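Local coordinates for protein endonuclease Bse634IR (Geobacillus stearothermophilus, PDB 3V1Z) that recognises and probably cleaves double-stranded DNA at a degenerate sequence as a type IIF restriction endonuclease that uses divalent metal ions, at residues 97-102 with 149-154; 121-126 with 221-226; 212-217 with 256-261; 186-191 with 230-235. The protein carries 1 engineered substitution. All coordinates share one frame; numbering follows the deposited sequence.

Contact 1 (97-102 with 149-154)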
loop_
_atom_site.group_PDB
_atom_site.type_symbol
_atom_site.label_atom_id
_atom_site.label_comp_id
_atom_site.label_asym_id
_atom_site.label_seq_id
_atom_site.Cartn_x
_atom_site.Cartn_y
_atom_site.Cartn_z
ATOM N N ASN A 97 21.142 18.558 21.346
ATOM C CA ASN A 97 20.578 18.646 22.691
ATOM C C ASN A 97 19.051 18.710 22.742
ATOM O O ASN A 97 18.458 18.510 23.802
ATOM C CB ASN A 97 21.149 19.879 23.403
ATOM C CG ASN A 97 20.967 21.158 22.589
ATOM O OD1 ASN A 97 21.584 21.330 21.528
ATOM N ND2 ASN A 97 20.118 22.058 23.078
ATOM N N ASP A 98 18.428 19.003 21.605
ATOM C CA ASP A 98 16.997 19.269 21.552
ATOM C C ASP A 98 16.233 18.433 20.510
ATOM O O ASP A 98 15.065 18.711 20.229
ATOM C CB ASP A 98 16.755 20.763 21.327
ATOM C CG ASP A 98 17.423 21.284 20.067
ATOM O OD1 ASP A 98 18.292 20.579 19.504
ATOM O OD2 ASP A 98 17.085 22.409 19.643
ATOM N N TYR A 99 16.888 17.417 19.951
ATOM C CA TYR A 99 16.244 16.493 19.011
ATOM C C TYR A 99 16.202 15.055 19.527
ATOM O O TYR A 99 17.101 14.597 20.231
ATOM C CB TYR A 99 16.939 16.507 17.644
ATOM C CG TYR A 99 16.657 17.721 16.795
ATOM C CD1 TYR A 99 15.687 17.691 15.791
ATOM C CD2 TYR A 99 17.376 18.895 16.977
ATOM C CE1 TYR A 99 15.431 18.816 15.008
ATOM C CE2 TYR A 99 17.136 20.014 16.197
ATOM C CZ TYR A 99 16.167 19.970 15.219
ATOM O OH TYR A 99 15.949 21.093 14.461
ATOM N N LEU A 100 15.135 14.354 19.170
ATOM C CA LEU A 100 15.059 12.912 19.361
ATOM C C LEU A 100 14.644 12.287 18.047
ATOM O O LEU A 100 13.780 12.821 17.352
ATOM C CB LEU A 100 14.059 12.545 20.459
ATOM C CG LEU A 100 14.441 12.828 21.918
ATOM C CD1 LEU A 100 13.271 12.520 22.844
ATOM C CD2 LEU A 100 15.686 12.045 22.335
ATOM N N ILE A 101 15.277 11.170 17.700
ATOM C CA ILE A 101 14.840 10.363 16.561
ATOM C C ILE A 101 14.390 9.006 17.096
ATOM O O ILE A 101 15.191 8.257 17.660
ATOM C CB ILE A 101 15.933 10.200 15.480
ATOM C CG1 ILE A 101 16.452 11.562 15.015
ATOM C CG2 ILE A 101 15.387 9.433 14.274
ATOM C CD1 ILE A 101 17.840 11.888 15.478
ATOM N N ILE A 102 13.104 8.706 16.917
ATOM C CA ILE A 102 12.450 7.603 17.625
ATOM C C ILE A 102 11.800 6.610 16.665
ATOM O O ILE A 102 10.964 6.991 15.850
ATOM C CB ILE A 102 11.374 8.137 18.622
ATOM C CG1 ILE A 102 11.997 9.125 19.621
ATOM C CG2 ILE A 102 10.674 6.981 19.356
ATOM C CD1 ILE A 102 11.019 10.073 20.261
ATOM N N ILE A 149 10.858 12.389 14.161
ATOM C CA ILE A 149 11.846 13.377 14.576
ATOM C C ILE A 149 11.150 14.482 15.360
ATOM O O ILE A 149 10.264 15.170 14.851
ATOM C CB ILE A 149 12.681 13.917 13.378
ATOM C CG1 ILE A 149 13.543 12.802 12.780
ATOM C CG2 ILE A 149 13.593 15.045 13.813
ATOM C CD1 ILE A 149 12.875 12.024 11.672
ATOM N N ILE A 150 11.544 14.612 16.620
ATOM C CA ILE A 150 10.907 15.539 17.539
ATOM C C ILE A 150 11.911 16.573 18.033
ATOM O O ILE A 150 12.981 16.218 18.536
ATOM C CB ILE A 150 10.262 14.771 18.725
ATOM C CG1 ILE A 150 8.999 14.054 18.240
ATOM C CG2 ILE A 150 9.923 15.706 19.878
ATOM C CD1 ILE A 150 8.892 12.624 18.697
ATOM N N ARG A 151 11.563 17.848 17.871
ATOM C CA ARG A 151 12.369 18.933 18.413
ATOM C C ARG A 151 11.748 19.558 19.664
ATOM O O ARG A 151 10.871 20.422 19.575
ATOM C CB ARG A 151 12.658 20.012 17.368
ATOM C CG ARG A 151 13.659 21.015 17.887
ATOM C CD ARG A 151 13.850 22.205 16.988
ATOM N NE ARG A 151 14.983 22.991 17.469
ATOM C CZ ARG A 151 15.711 23.809 16.718
ATOM N NH1 ARG A 151 15.433 23.963 15.426
ATOM N NH2 ARG A 151 16.729 24.467 17.266
ATOM N N GLN A 152 12.223 19.114 20.822
ATOM C CA GLN A 152 11.818 19.667 22.112
ATOM C C GLN A 152 12.937 19.433 23.136
ATOM O O GLN A 152 13.234 18.291 23.494
ATOM C CB GLN A 152 10.491 19.045 22.577
ATOM C CG GLN A 152 9.808 19.786 23.719
ATOM C CD GLN A 152 8.418 19.247 24.021
ATOM O OE1 GLN A 152 7.543 19.236 23.161
ATOM N NE2 GLN A 152 8.212 18.810 25.251
ATOM N N LYS A 153 13.555 20.522 23.594
ATOM C CA LYS A 153 14.748 20.450 24.443
ATOM C C LYS A 153 14.555 19.709 25.771
ATOM O O LYS A 153 15.447 18.973 26.206
ATOM C CB LYS A 153 15.318 21.850 24.695
ATOM C CG LYS A 153 16.757 21.845 25.218
ATOM C CD LYS A 153 17.351 23.245 25.255
ATOM C CE LYS A 153 18.814 23.214 25.674
ATOM N NZ LYS A 153 19.450 24.565 25.587
ATOM N N ASP A 154 13.400 19.898 26.405
ATOM C CA ASP A 154 13.163 19.348 27.745
ATOM C C ASP A 154 12.867 17.840 27.785
ATOM O O ASP A 154 12.669 17.265 28.857
ATOM C CB ASP A 154 12.075 20.150 28.479
ATOM C CG ASP A 154 10.685 19.961 27.882
ATOM O OD1 ASP A 154 9.758 20.662 28.338
ATOM O OD2 ASP A 154 10.504 19.121 26.977
HETATM O O HOH W 1 18.834 24.664 22.606
#

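Contact 2 (121-126 with 221-226). Engineered in segment 221-226: A226 (natural residue Arg).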
loop_
_atom_site.group_PDB
_atom_site.type_symbol
_atom_site.label_atom_id
_atom_site.label_comp_id
_atom_site.label_asym_id
_atom_site.label_seq_id
_atom_site.Cartn_x
_atom_site.Cartn_y
_atom_site.Cartn_z
ATOM N N ARG A 121 -3.970 16.704 22.110
ATOM C CA ARG A 121 -4.763 15.481 21.983
ATOM C C ARG A 121 -6.264 15.791 21.940
ATOM O O ARG A 121 -7.026 15.122 21.230
ATOM C CB ARG A 121 -4.432 14.484 23.098
ATOM C CG ARG A 121 -2.999 13.945 23.044
ATOM C CD ARG A 121 -2.840 12.629 23.793
ATOM N NE ARG A 121 -3.588 12.613 25.050
ATOM C CZ ARG A 121 -3.133 13.070 26.214
ATOM N NH1 ARG A 121 -1.911 13.586 26.308
ATOM N NH2 ARG A 121 -3.912 13.009 27.290
ATOM N N GLU A 122 -6.674 16.819 22.686
ATOM C CA GLU A 122 -8.057 17.295 22.656
ATOM C C GLU A 122 -8.435 17.970 21.337
ATOM O O GLU A 122 -9.575 17.854 20.893
ATOM C CB GLU A 122 -8.358 18.210 23.845
ATOM C CG GLU A 122 -8.995 17.475 25.019
ATOM C CD GLU A 122 -10.313 16.787 24.648
ATOM O OE1 GLU A 122 -11.148 17.405 23.946
ATOM O OE2 GLU A 122 -10.514 15.625 25.061
ATOM N N LYS A 123 -7.479 18.671 20.723
ATOM C CA LYS A 123 -7.674 19.273 19.401
ATOM C C LYS A 123 -7.952 18.201 18.349
ATOM O O LYS A 123 -8.811 18.379 17.481
ATOM C CB LYS A 123 -6.445 20.086 18.976
ATOM C CG LYS A 123 -6.119 21.313 19.828
ATOM C CD LYS A 123 -7.216 22.378 19.804
ATOM C CE LYS A 123 -6.801 23.588 20.639
ATOM N NZ LYS A 123 -7.928 24.524 20.861
ATOM N N LEU A 124 -7.208 17.098 18.442
ATOM C CA LEU A 124 -7.342 15.959 17.536
ATOM C C LEU A 124 -8.583 15.127 17.838
ATOM O O LEU A 124 -9.155 14.523 16.936
ATOM C CB LEU A 124 -6.087 15.076 17.588
ATOM C CG LEU A 124 -4.794 15.653 16.990
ATOM C CD1 LEU A 124 -3.597 14.800 17.373
ATOM C CD2 LEU A 124 -4.878 15.804 15.478
ATOM N N HIS A 125 -8.986 15.099 19.108
ATOM C CA HIS A 125 -10.213 14.419 19.523
ATOM C C HIS A 125 -11.454 15.160 19.025
ATOM O O HIS A 125 -12.436 14.525 18.649
ATOM C CB HIS A 125 -10.254 14.244 21.043
ATOM C CG HIS A 125 -11.500 13.580 21.546
ATOM N ND1 HIS A 125 -11.714 12.223 21.442
ATOM C CD2 HIS A 125 -12.590 14.086 22.170
ATOM C CE1 HIS A 125 -12.885 11.920 21.978
ATOM N NE2 HIS A 125 -13.437 13.033 22.429
ATOM N N GLN A 126 -11.392 16.496 19.019
ATOM C CA GLN A 126 -12.441 17.348 18.438
ATOM C C GLN A 126 -12.614 17.091 16.944
ATOM O O GLN A 126 -13.737 17.030 16.444
ATOM C CB GLN A 126 -12.118 18.830 18.646
ATOM C CG GLN A 126 -12.502 19.395 20.005
ATOM C CD GLN A 126 -11.965 20.807 20.231
ATOM O OE1 GLN A 126 -11.476 21.463 19.308
ATOM N NE2 GLN A 126 -12.061 21.279 21.470
ATOM N N ALA A 221 -2.127 20.004 9.558
ATOM C CA ALA A 221 -2.769 21.213 9.034
ATOM C C ALA A 221 -3.939 21.645 9.927
ATOM O O ALA A 221 -4.170 22.845 10.124
ATOM C CB ALA A 221 -3.210 21.019 7.590
ATOM N N HIS A 222 -4.654 20.672 10.489
ATOM C CA HIS A 222 -5.680 20.974 11.484
ATOM C C HIS A 222 -5.078 21.664 12.710
ATOM O O HIS A 222 -5.641 22.633 13.217
ATOM C CB HIS A 222 -6.455 19.725 11.906
ATOM C CG HIS A 222 -7.656 20.024 12.753
ATOM N ND1 HIS A 222 -7.617 20.020 14.132
ATOM C CD2 HIS A 222 -8.926 20.360 12.416
ATOM C CE1 HIS A 222 -8.811 20.329 14.609
ATOM N NE2 HIS A 222 -9.624 20.539 13.589
ATOM N N LEU A 223 -3.934 21.163 13.174
ATOM C CA LEU A 223 -3.255 21.731 14.338
ATOM C C LEU A 223 -2.762 23.149 14.086
ATOM O O LEU A 223 -2.876 24.013 14.961
ATOM C CB LEU A 223 -2.113 20.825 14.810
ATOM C CG LEU A 223 -2.533 19.492 15.452
ATOM C CD1 LEU A 223 -1.340 18.796 16.084
ATOM C CD2 LEU A 223 -3.647 19.675 16.478
ATOM N N LYS A 224 -2.224 23.374 12.887
ATOM C CA LYS A 224 -1.796 24.694 12.431
ATOM C C LYS A 224 -2.926 25.718 12.441
ATOM O O LYS A 224 -2.694 26.884 12.749
ATOM C CB LYS A 224 -1.195 24.607 11.025
ATOM C CG LYS A 224 0.265 24.201 11.000
ATOM C CD LYS A 224 0.709 23.790 9.603
ATOM C CE LYS A 224 0.827 24.973 8.655
ATOM N NZ LYS A 224 1.923 25.916 9.011
ATOM N N MET A 225 -4.140 25.279 12.102
ATOM C CA MET A 225 -5.321 26.143 12.179
ATOM C C MET A 225 -5.857 26.323 13.600
ATOM O O MET A 225 -6.230 27.432 13.978
ATOM C CB MET A 225 -6.425 25.673 11.234
ATOM C CG MET A 225 -6.017 25.766 9.774
ATOM S SD MET A 225 -7.218 26.595 8.709
ATOM C CE MET A 225 -6.443 26.317 7.118
ATOM N N ALA A 226 -5.890 25.238 14.374
ATOM C CA ALA A 226 -6.313 25.275 15.783
ATOM C C ALA A 226 -5.421 26.172 16.641
ATOM O O ALA A 226 -5.883 26.748 17.630
ATOM C CB ALA A 226 -6.353 23.867 16.364
#

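Contact 3 (212-217 with 256-261)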
loop_
_atom_site.group_PDB
_atom_site.type_symbol
_atom_site.label_atom_id
_atom_site.label_comp_id
_atom_site.label_asym_id
_atom_site.label_seq_id
_atom_site.Cartn_x
_atom_site.Cartn_y
_atom_site.Cartn_z
ATOM N N GLU A 212 0.387 7.790 3.985
ATOM C CA GLU A 212 0.952 8.169 5.279
ATOM C C GLU A 212 1.235 9.665 5.393
ATOM O O GLU A 212 0.806 10.302 6.353
ATOM C CB GLU A 212 2.234 7.386 5.532
ATOM C CG GLU A 212 2.855 7.657 6.885
ATOM C CD GLU A 212 2.249 6.823 7.980
ATOM O OE1 GLU A 212 2.652 5.648 8.128
ATOM O OE2 GLU A 212 1.377 7.351 8.700
ATOM N N GLY A 213 1.952 10.212 4.410
ATOM C CA GLY A 213 2.268 11.631 4.387
ATOM C C GLY A 213 1.012 12.473 4.302
ATOM O O GLY A 213 0.839 13.430 5.068
ATOM N N ASN A 214 0.129 12.103 3.377
ATOM C CA ASN A 214 -1.144 12.794 3.197
ATOM C C ASN A 214 -1.964 12.895 4.488
ATOM O O ASN A 214 -2.439 13.978 4.838
ATOM C CB ASN A 214 -1.968 12.136 2.084
ATOM C CG ASN A 214 -3.136 12.994 1.644
ATOM O OD1 ASN A 214 -2.948 14.091 1.131
ATOM N ND2 ASN A 214 -4.351 12.500 1.850
ATOM N N ILE A 215 -2.114 11.778 5.195
ATOM C CA ILE A 215 -2.923 11.750 6.419
ATOM C C ILE A 215 -2.265 12.528 7.555
ATOM O O ILE A 215 -2.960 13.204 8.323
ATOM C CB ILE A 215 -3.270 10.292 6.876
ATOM C CG1 ILE A 215 -4.071 9.551 5.800
ATOM C CG2 ILE A 215 -4.031 10.265 8.216
ATOM C CD1 ILE A 215 -5.289 10.288 5.258
ATOM N N LEU A 216 -0.938 12.426 7.654
ATOM C CA LEU A 216 -0.185 13.052 8.735
ATOM C C LEU A 216 -0.172 14.567 8.595
ATOM O O LEU A 216 -0.303 15.285 9.589
ATOM C CB LEU A 216 1.253 12.516 8.794
ATOM C CG LEU A 216 1.518 11.100 9.325
ATOM C CD1 LEU A 216 2.982 10.724 9.116
ATOM C CD2 LEU A 216 1.137 10.960 10.791
ATOM N N LYS A 217 -0.013 15.030 7.356
ATOM C CA LYS A 217 -0.023 16.445 7.020
ATOM C C LYS A 217 -1.415 17.051 7.122
ATOM O O LYS A 217 -1.550 18.263 7.297
ATOM C CB LYS A 217 0.563 16.672 5.616
ATOM C CG LYS A 217 2.053 16.395 5.544
ATOM C CD LYS A 217 2.634 16.724 4.184
ATOM C CE LYS A 217 4.151 16.649 4.246
ATOM N NZ LYS A 217 4.758 17.204 3.020
ATOM N N ALA A 256 -0.138 16.061 -1.438
ATOM C CA ALA A 256 -1.101 16.023 -0.349
ATOM C C ALA A 256 -2.320 16.772 -0.894
ATOM O O ALA A 256 -2.278 17.989 -1.071
ATOM C CB ALA A 256 -0.533 16.717 0.887
ATOM N N THR A 257 -3.384 16.033 -1.190
ATOM C CA THR A 257 -4.473 16.532 -2.038
ATOM C C THR A 257 -5.232 17.755 -1.509
ATOM O O THR A 257 -5.815 18.503 -2.288
ATOM C CB THR A 257 -5.474 15.410 -2.429
ATOM O OG1 THR A 257 -5.959 14.758 -1.252
ATOM C CG2 THR A 257 -4.809 14.387 -3.326
ATOM N N HIS A 258 -5.219 17.956 -0.193
ATOM C CA HIS A 258 -5.873 19.122 0.408
ATOM C C HIS A 258 -5.181 20.457 0.073
ATOM O O HIS A 258 -5.743 21.529 0.297
ATOM C CB HIS A 258 -6.048 18.943 1.922
ATOM C CG HIS A 258 -4.795 18.549 2.642
ATOM N ND1 HIS A 258 -4.272 17.272 2.588
ATOM C CD2 HIS A 258 -3.971 19.259 3.449
ATOM C CE1 HIS A 258 -3.177 17.217 3.324
ATOM N NE2 HIS A 258 -2.973 18.408 3.859
ATOM N N THR A 259 -3.981 20.380 -0.492
ATOM C CA THR A 259 -3.197 21.563 -0.822
ATOM C C THR A 259 -3.346 21.988 -2.285
ATOM O O THR A 259 -2.805 23.014 -2.682
ATOM C CB THR A 259 -1.693 21.353 -0.511
ATOM O OG1 THR A 259 -1.147 20.370 -1.402
ATOM C CG2 THR A 259 -1.483 20.912 0.936
ATOM N N ILE A 260 -4.081 21.213 -3.080
ATOM C CA ILE A 260 -4.194 21.497 -4.524
ATOM C C ILE A 260 -5.590 21.927 -5.015
ATOM O O ILE A 260 -5.803 22.065 -6.220
ATOM C CB ILE A 260 -3.670 20.313 -5.391
ATOM C CG1 ILE A 260 -4.544 19.065 -5.206
ATOM C CG2 ILE A 260 -2.208 20.012 -5.050
ATOM C CD1 ILE A 260 -4.573 18.145 -6.409
ATOM N N VAL A 261 -6.523 22.146 -4.091
ATOM C CA VAL A 261 -7.908 22.471 -4.454
ATOM C C VAL A 261 -8.029 23.778 -5.267
ATOM O O VAL A 261 -8.773 23.838 -6.255
ATOM C CB VAL A 261 -8.842 22.505 -3.207
ATOM C CG1 VAL A 261 -10.274 22.923 -3.592
ATOM C CG2 VAL A 261 -8.863 21.140 -2.506
#

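Contact 4 (186-191 with 230-235)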
loop_
_atom_site.group_PDB
_atom_site.type_symbol
_atom_site.label_atom_id
_atom_site.label_comp_id
_atom_site.label_asym_id
_atom_site.label_seq_id
_atom_site.Cartn_x
_atom_site.Cartn_y
_atom_site.Cartn_z
ATOM N N CYS A 186 4.853 15.916 24.197
ATOM C CA CYS A 186 5.210 16.718 23.031
ATOM C C CYS A 186 4.186 17.799 22.763
ATOM O O CYS A 186 3.003 17.520 22.583
ATOM C CB CYS A 186 5.383 15.855 21.778
ATOM S SG CYS A 186 6.614 14.583 21.939
ATOM N N LYS A 187 4.651 19.040 22.740
ATOM C CA LYS A 187 3.856 20.123 22.189
ATOM C C LYS A 187 3.660 19.798 20.712
ATOM O O LYS A 187 4.441 19.041 20.136
ATOM C CB LYS A 187 4.562 21.463 22.384
ATOM C CG LYS A 187 4.861 21.766 23.852
ATOM C CD LYS A 187 5.344 23.189 24.055
ATOM C CE LYS A 187 5.489 23.529 25.546
ATOM N NZ LYS A 187 4.177 23.599 26.270
ATOM N N TRP A 188 2.610 20.349 20.112
ATOM C CA TRP A 188 2.186 19.957 18.772
ATOM C C TRP A 188 3.236 20.239 17.691
ATOM O O TRP A 188 3.364 19.474 16.733
ATOM C CB TRP A 188 0.858 20.638 18.417
ATOM C CG TRP A 188 0.978 22.114 18.162
ATOM C CD1 TRP A 188 1.030 23.110 19.097
ATOM C CD2 TRP A 188 1.089 22.753 16.888
ATOM N NE1 TRP A 188 1.155 24.330 18.481
ATOM C CE2 TRP A 188 1.193 24.141 17.125
ATOM C CE3 TRP A 188 1.106 22.290 15.566
ATOM C CZ2 TRP A 188 1.312 25.074 16.089
ATOM C CZ3 TRP A 188 1.224 23.221 14.532
ATOM C CH2 TRP A 188 1.320 24.597 14.804
ATOM N N ASP A 189 3.975 21.335 17.847
ATOM C CA ASP A 189 4.916 21.779 16.819
ATOM C C ASP A 189 6.330 21.264 17.079
ATOM O O ASP A 189 7.244 21.524 16.291
ATOM C CB ASP A 189 4.887 23.308 16.659
ATOM C CG ASP A 189 5.073 24.052 17.977
ATOM O OD1 ASP A 189 4.996 23.430 19.061
ATOM O OD2 ASP A 189 5.291 25.279 17.927
ATOM N N SER A 190 6.487 20.531 18.185
ATOM C CA SER A 190 7.695 19.768 18.471
ATOM C C SER A 190 7.914 18.648 17.457
ATOM O O SER A 190 9.051 18.289 17.172
ATOM C CB SER A 190 7.635 19.165 19.879
ATOM O OG SER A 190 7.717 20.175 20.869
ATOM N N LEU A 191 6.827 18.089 16.931
ATOM C CA LEU A 191 6.917 17.054 15.903
ATOM C C LEU A 191 7.247 17.702 14.559
ATOM O O LEU A 191 6.420 18.411 13.981
ATOM C CB LEU A 191 5.617 16.248 15.821
ATOM C CG LEU A 191 5.516 15.173 14.729
ATOM C CD1 LEU A 191 6.516 14.020 14.938
ATOM C CD2 LEU A 191 4.089 14.644 14.621
ATOM N N PRO A 230 1.090 29.826 11.012
ATOM C CA PRO A 230 1.443 29.610 9.606
ATOM C C PRO A 230 2.899 29.183 9.392
ATOM O O PRO A 230 3.276 28.827 8.275
ATOM C CB PRO A 230 1.218 30.993 8.986
ATOM C CG PRO A 230 1.579 31.936 10.080
ATOM C CD PRO A 230 1.187 31.254 11.379
ATOM N N LYS A 231 3.702 29.227 10.454
ATOM C CA LYS A 231 5.138 28.969 10.369
ATOM C C LYS A 231 5.526 27.505 10.628
ATOM O O LYS A 231 6.428 26.979 9.975
ATOM C CB LYS A 231 5.903 29.903 11.320
ATOM C CG LYS A 231 5.888 31.384 10.901
ATOM C CD LYS A 231 6.822 32.242 11.757
ATOM C CE LYS A 231 6.188 32.638 13.093
ATOM N NZ LYS A 231 7.062 33.581 13.874
ATOM N N ALA A 232 4.853 26.858 11.581
ATOM C CA ALA A 232 5.158 25.469 11.937
ATOM C C ALA A 232 5.039 24.540 10.732
ATOM O O ALA A 232 4.078 24.618 9.962
ATOM C CB ALA A 232 4.262 24.990 13.074
ATOM N N GLU A 233 6.036 23.679 10.564
ATOM C CA GLU A 233 6.056 22.736 9.454
ATOM C C GLU A 233 6.212 21.302 9.940
ATOM O O GLU A 233 6.880 21.036 10.948
ATOM C CB GLU A 233 7.185 23.079 8.473
ATOM C CG GLU A 233 6.785 23.993 7.314
ATOM C CD GLU A 233 7.949 24.285 6.366
ATOM O OE1 GLU A 233 9.083 24.488 6.857
ATOM O OE2 GLU A 233 7.734 24.320 5.128
ATOM N N PHE A 234 5.564 20.389 9.228
ATOM C CA PHE A 234 5.782 18.959 9.389
ATOM C C PHE A 234 6.097 18.389 8.020
ATOM O O PHE A 234 5.324 18.559 7.072
ATOM C CB PHE A 234 4.560 18.251 9.988
ATOM C CG PHE A 234 4.719 16.756 10.075
ATOM C CD1 PHE A 234 5.377 16.173 11.156
ATOM C CD2 PHE A 234 4.228 15.926 9.064
ATOM C CE1 PHE A 234 5.540 14.788 11.235
ATOM C CE2 PHE A 234 4.390 14.543 9.132
ATOM C CZ PHE A 234 5.047 13.971 10.224
ATOM N N LYS A 235 7.239 17.716 7.922
ATOM C CA LYS A 235 7.641 17.110 6.671
ATOM C C LYS A 235 7.641 15.591 6.763
ATOM O O LYS A 235 7.915 15.018 7.811
ATOM C CB LYS A 235 9.005 17.645 6.218
ATOM C CG LYS A 235 8.943 19.019 5.542
ATOM C CD LYS A 235 10.291 19.404 4.935
ATOM C CE LYS A 235 10.217 20.676 4.097
ATOM N NZ LYS A 235 9.912 21.896 4.899
HETATM O O HOH W 2 6.583 21.519 13.723
#

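Contact 1 (97-102 with 149-154)
The outermost strand of the central mixed sheet, 99-103, pairs antiparallel with strand 147-151 through Y99-R151, L100-I150 and I101-I149, in a protein assigned to the PDDEXK nuclease clan. L100 and I150 form the hydrogen-bonded pair: L100 N donates a hydrogen bond to I150 O at 2.9 Å, and I150 N returns a nearly straight bond (172°) to L100 O. Beyond the strand end, Q152 N reaches D98 O in a weaker, bent bond. R151 carries the side-chain contact. Its CG stands anti to the backbone N (chi1 -171°) and the chain runs extended to NE, which lays the methylenes across the Y99 ring; CG sits 4.0 Å from the ring centroid, over the face, a CH-pi contact. The guanidinium, its plane turned 36° from the ring, then meets D98 in a salt bridge, NE to OD2 at 3.1 Å. D98 OD2 is approached from above its carboxylate plane, and R151 NH2 adds a second, weak bond to the same oxygen. On the same face, the CG1 atoms of I101 and I149 touch side by side, and I149 CG2 comes to the Y99 ring edge, 3.9 Å from CD1. On the other face, I102 CD1 meets I150 CD1 at 3.7 Å. A water bridges N97 ND2 and K153 NZ. The result is an antiparallel pair at the sheet edge, its I149 and I101 side chains about 9 and 8 Å from those of the calcium-binding residues D146 and L197, although this chain holds no calcium here.

Contact 2 (121-126 with 221-226)
K123 of helix 118-131 and L223 of helix 207-226 make the close part of a steep helix crossing, the segment axes 10.3 Å apart at nearest and 111° between their directions. L223 pushes CD2 between two neighbours on the other helix: it lies 3.8 Å from K123 CB and 4.2 Å from L124 CD2, and the two leucine side chains cross at about a right angle. The two leucines are buried, and K123 adds only its CB to this apolar part. Towards the surface the packing thins into single contacts. K123 bends at chi2 (-63°) instead of running straight out, and the bend brings its CD to 3.8 Å from CB of A226, an engineered alanine at a natural arginine position. On the flank towards H222 the imidazole comes near K123 O, with CE1 at 3.5 Å from that oxygen, but no hydrogen bond spans the two segments. Contact therefore rests on van der Waals touch alone, with just 240 Å² buried from both sides together. The helices themselves keep their regular bonding, for example Q126 N to E122 O. Around the crossing, L124 rests on F116 and L223 on W188 of the loop before strand 191-198, while K123 also packs against Y227. Thus helix 118-131, which leads from strand 99-103 towards strand 147-151, lies across the C-terminal end of helix 207-226, whose chain goes on to strand 235-240.

Contact 3 (212-217 with 256-261)
N214 on helix 207-226 meets the loop at T257, and its amide turns two ways. CG stands anti to the backbone N (chi1 -167°), which extends the side chain away from its own helix and brings OD1 to the start of the 3-10 turn 257-259. There T257 N donates to OD1 at 3.1 Å, a rather bent bond (136° at the hydrogen) whose donor is tilted from the carbonyl plane; A256 CA lies equally near, and its CB is 3.6 Å from OD1. The other end of the amide, ND2, bonds to T257 OG1 of the second subunit, and T257 OG1 here takes the reciprocal bond from N214 of that subunit, so one side chain serves the fold and the dimer together. H258 has its CG between the backbone N and the carbonyl carbon (chi1 51°), folding the imidazole back towards the helix: CE1 is 3.7 Å from N214 O and NE2 is the same distance from K217 O, as close neighbours rather than bonds, while ND1 makes a weak hydrogen bond with T257 OG1 of the second subunit. The end of K217 leads away from 256-261 to a later part of the same loop, where NZ makes salt bridges with D272 and E268 and a hydrogen bond to R269 O. Within the turn, A256 O accepts from both T259 N and T259 OG1. The loop, between helix 246-251 and strand 273-276, thus lies against helix 207-226 at the subunit interface, while L216 of that helix packs on F234 and on Y236 of strand 235-240.

Contact 4 (186-191 with 230-235)
L191 and F234 meet where two loops enter neighbouring parallel strands, 191-198 and 235-240. From F234 CB, the chain carries CG anti to the backbone N (chi1 176°), directing the ring at L191. CD1 then comes 3.7 Å from L191 CG, and L191 O lies at the ring edge, in its plane. One atom further on, F234 CE1 makes the nearest touch, 3.5 Å from L191 CG, with L191 CD2 at 3.7 Å and L191 CD1 at 3.9 Å; the leucine's branch point and both methyls therefore gather at this one ring carbon. On the opposite side of the ring, CE2 belongs to a different neighbour, L216 of helix 207-226. Towards the loop ends, A232 fills a second spot: its CB lies 3.4 Å from W188 CH2 and 4.0 Å from D189 CB. The indole is further packed by stacking with Y227 and by F220. Between these two apolar touches a water lies 2.7 Å from D189 O and 2.8 Å from E233 O, close enough to bridge these two backbone carbonyl oxygens, both acceptors. Further along, K235 NZ and E233 OE2 form a salt bridge within their own segment, its hydrogen bond weak. Across the two segments no direct hydrogen bond forms, so the chemistry implies that hydrophobic side chains and one bridging water, rather than backbone pairing, join the loops here.

How the contacts relate
All four contacts belong to one nuclease fold. Contact 2 opens inside contact 1, helix 118-131 lying between strands 99-103 and 147-151 in the chain; contact 1 closes before contacts 3 and 4 open, and contacts 2, 3 and 4 interleave. Contacts 2 and 3 share helix 207-226, their centres about 15 Å apart. The centre of contact 4 lies about 12 Å from those of contacts 1 and 2, and it touches both: Q152 bonds S190, and K224 NZ reaches A232 O. It also packs on contact 3 through L216 and F234. Contact 4 thus connects strand 147-151 with helix 207-226, which at 212-217 also meets the second subunit; contacts 1 and 3, centres about 25 Å apart, do not touch.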